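PDB 4MXN: uncharacterized protein from Parabacteroides merdae, which is a putative glycosyl hydrolase related to family 28, and probably cleaves glycosidic bonds in pectin-like polysaccharides. Local coordinates for residues Ala149-Glu154 / Val164-Ala169. Residues are numbered along the deposited sequence; the frame is centred on the assembly and turned at random. Where two conformers were deposited one is given.
Sequences ALICME and VTLQDA
Leu-150 packs in the interior of the protein, where it meets CB of Leu-166, the backbone N of Gln-167 and the methyl of Ala-169. Its CB points at the 164-169 segment. CG lies anti to its own carbonyl carbon (chi1 -66°), which carries the branch over to Ala-169, whose CB is 3.7 Å from Leu-150 CG. Leu-150 CD1 keeps touch with Ala-169 CB, also at 3.7 Å. The same CD1 makes the closest approach of the contact, 3.5 Å from the backbone N of Gln-167, and is 3.6 Å from CB of Leu-166. Leu-150 CD2 lies more loosely, 4.1 Å from CA of Ala-169. The side chains of Leu-150 and Leu-166 run past each other in opposite directions. Leu-166 then meets a second residue: its CD2 is 3.7 Å from CD1 of Ile-151, and those two side chains cross at about a right angle. No hydrogen bond joins the segments; the side-chain contacts are apolar, and one methyl also rests against a backbone amide N. Cutting Leu-150 back to an alanine would probably leave a gap between Leu-166 and Ala-169, and the Ala-169 methyl would lose its CG and CD1 contacts in this pair of segments.

This is the interior of a right-handed parallel beta-helix, the fold of family 28, where side chains from different faces of the coil meet. The chain turns a corner at Leu-150, and strand 151-154 lies between strands 104-106 and 174-177. Strand 165-167 belongs to another face, between 118-120 and 182-190. Ile-113 of strand 111-114 also touches Ile-151, and Val-187 of strand 182-190 touches Leu-166.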
loop_
_atom_site.group_PDB
_atom_site.type_symbol
_atom_site.label_atom_id
_atom_site.label_comp_id
_atom_site.label_asym_id
_atom_site.label_seq_id
_atom_site.Cartn_x
_atom_site.Cartn_y
_atom_site.Cartn_z
ATOM N N ALA A 149 0.226 2.511 -6.600
ATOM C CA ALA A 149 1.030 1.580 -5.838
ATOM C C ALA A 149 0.092 0.905 -4.831
ATOM O O ALA A 149 -1.064 1.325 -4.695
ATOM C CB ALA A 149 2.146 2.339 -5.116
ATOM N N LEU A 150 0.549 -0.133 -4.129
ATOM C CA LEU A 150 -0.321 -0.712 -3.096
ATOM C C LEU A 150 -0.216 0.138 -1.834
ATOM O O LEU A 150 -1.241 0.461 -1.235
ATOM C CB LEU A 150 -0.001 -2.182 -2.824
ATOM C CG LEU A 150 -0.274 -3.122 -3.983
ATOM C CD1 LEU A 150 0.303 -4.485 -3.724
ATOM C CD2 LEU A 150 -1.745 -3.274 -4.264
ATOM N N ILE A 151 1.019 0.544 -1.481
ATOM C CA ILE A 151 1.357 1.397 -0.336
ATOM C C ILE A 151 2.311 2.501 -0.784
ATOM O O ILE A 151 3.279 2.231 -1.500
ATOM C CB ILE A 151 1.997 0.531 0.800
ATOM C CG1 ILE A 151 0.973 -0.388 1.483
ATOM C CG2 ILE A 151 2.795 1.362 1.804
ATOM C CD1 ILE A 151 1.696 -1.569 2.313
ATOM N N CYS A 152 2.046 3.743 -0.359
ATOM C CA CYS A 152 2.923 4.875 -0.650
ATOM C C CYS A 152 2.967 5.816 0.555
ATOM O O CYS A 152 1.929 6.362 0.937
ATOM C CB CYS A 152 2.496 5.614 -1.917
ATOM S SG CYS A 152 3.597 6.977 -2.388
HETATM N N MSE A 153 4.167 6.017 1.131
HETATM C CA MSE A 153 4.356 6.937 2.263
HETATM C C MSE A 153 5.321 8.036 1.885
HETATM O O MSE A 153 6.424 7.757 1.415
HETATM C CB MSE A 153 4.869 6.221 3.520
HETATM C CG MSE A 153 3.774 5.676 4.389
HETATM SE SE MSE A 153 3.489 3.799 4.002
HETATM C CE MSE A 153 1.813 3.585 4.982
ATOM N N GLU A 154 4.919 9.288 2.094
ATOM C CA GLU A 154 5.796 10.418 1.785
ATOM C C GLU A 154 5.860 11.386 2.963
ATOM O O GLU A 154 4.823 11.880 3.411
ATOM C CB GLU A 154 5.375 11.146 0.503
ATOM C CG GLU A 154 6.458 12.095 -0.008
ATOM C CD GLU A 154 6.077 12.944 -1.204
ATOM O OE1 GLU A 154 5.269 12.484 -2.044
ATOM O OE2 GLU A 154 6.611 14.071 -1.314
ATOM N N VAL A 164 1.432 -8.266 6.137
ATOM C CA VAL A 164 0.535 -8.229 4.971
ATOM C C VAL A 164 1.151 -8.865 3.706
ATOM O O VAL A 164 2.365 -8.899 3.540
ATOM C CB VAL A 164 0.018 -6.793 4.645
ATOM C CG1 VAL A 164 -0.940 -6.290 5.717
ATOM C CG2 VAL A 164 1.170 -5.798 4.425
ATOM N N THR A 165 0.281 -9.375 2.839
ATOM C CA THR A 165 0.652 -9.877 1.524
ATOM C C THR A 165 0.250 -8.773 0.554
ATOM O O THR A 165 -0.911 -8.369 0.527
ATOM C CB THR A 165 0.032 -11.260 1.234
ATOM O OG1 THR A 165 0.695 -12.248 2.049
ATOM C CG2 THR A 165 0.167 -11.652 -0.238
ATOM N N LEU A 166 1.225 -8.255 -0.200
ATOM C CA LEU A 166 1.018 -7.199 -1.196
ATOM C C LEU A 166 0.989 -7.903 -2.529
ATOM O O LEU A 166 1.993 -8.486 -2.948
ATOM C CB LEU A 166 2.147 -6.141 -1.086
ATOM C CG LEU A 166 2.214 -5.424 0.275
ATOM C CD1 LEU A 166 3.359 -4.453 0.327
ATOM C CD2 LEU A 166 0.887 -4.724 0.589
ATOM N N GLN A 167 -0.180 -7.944 -3.147
ATOM C CA GLN A 167 -0.347 -8.745 -4.346
ATOM C C GLN A 167 -0.781 -7.964 -5.568
ATOM O O GLN A 167 -1.765 -7.216 -5.537
ATOM C CB GLN A 167 -1.382 -9.835 -4.044
ATOM C CG GLN A 167 -1.761 -10.759 -5.201
ATOM C CD GLN A 167 -2.694 -11.836 -4.715
ATOM O OE1 GLN A 167 -2.306 -12.743 -3.980
ATOM N NE2 GLN A 167 -3.954 -11.715 -5.048
ATOM N N ASP A 168 -0.094 -8.252 -6.687
ATOM C CA ASP A 168 -0.453 -7.813 -8.039
ATOM C C ASP A 168 -0.664 -6.303 -8.122
ATOM O O ASP A 168 -1.664 -5.820 -8.643
ATOM C CB ASP A 168 -1.714 -8.583 -8.497
ATOM C CG ASP A 168 -2.103 -8.373 -9.939
ATOM O OD1 ASP A 168 -1.190 -8.330 -10.799
ATOM O OD2 ASP A 168 -3.325 -8.265 -10.213
ATOM N N ALA A 169 0.325 -5.569 -7.636
ATOM C CA ALA A 169 0.364 -4.125 -7.641
ATOM C C ALA A 169 0.177 -3.585 -9.067
ATOM O O ALA A 169 0.785 -4.115 -9.999
ATOM C CB ALA A 169 1.702 -3.656 -7.077
#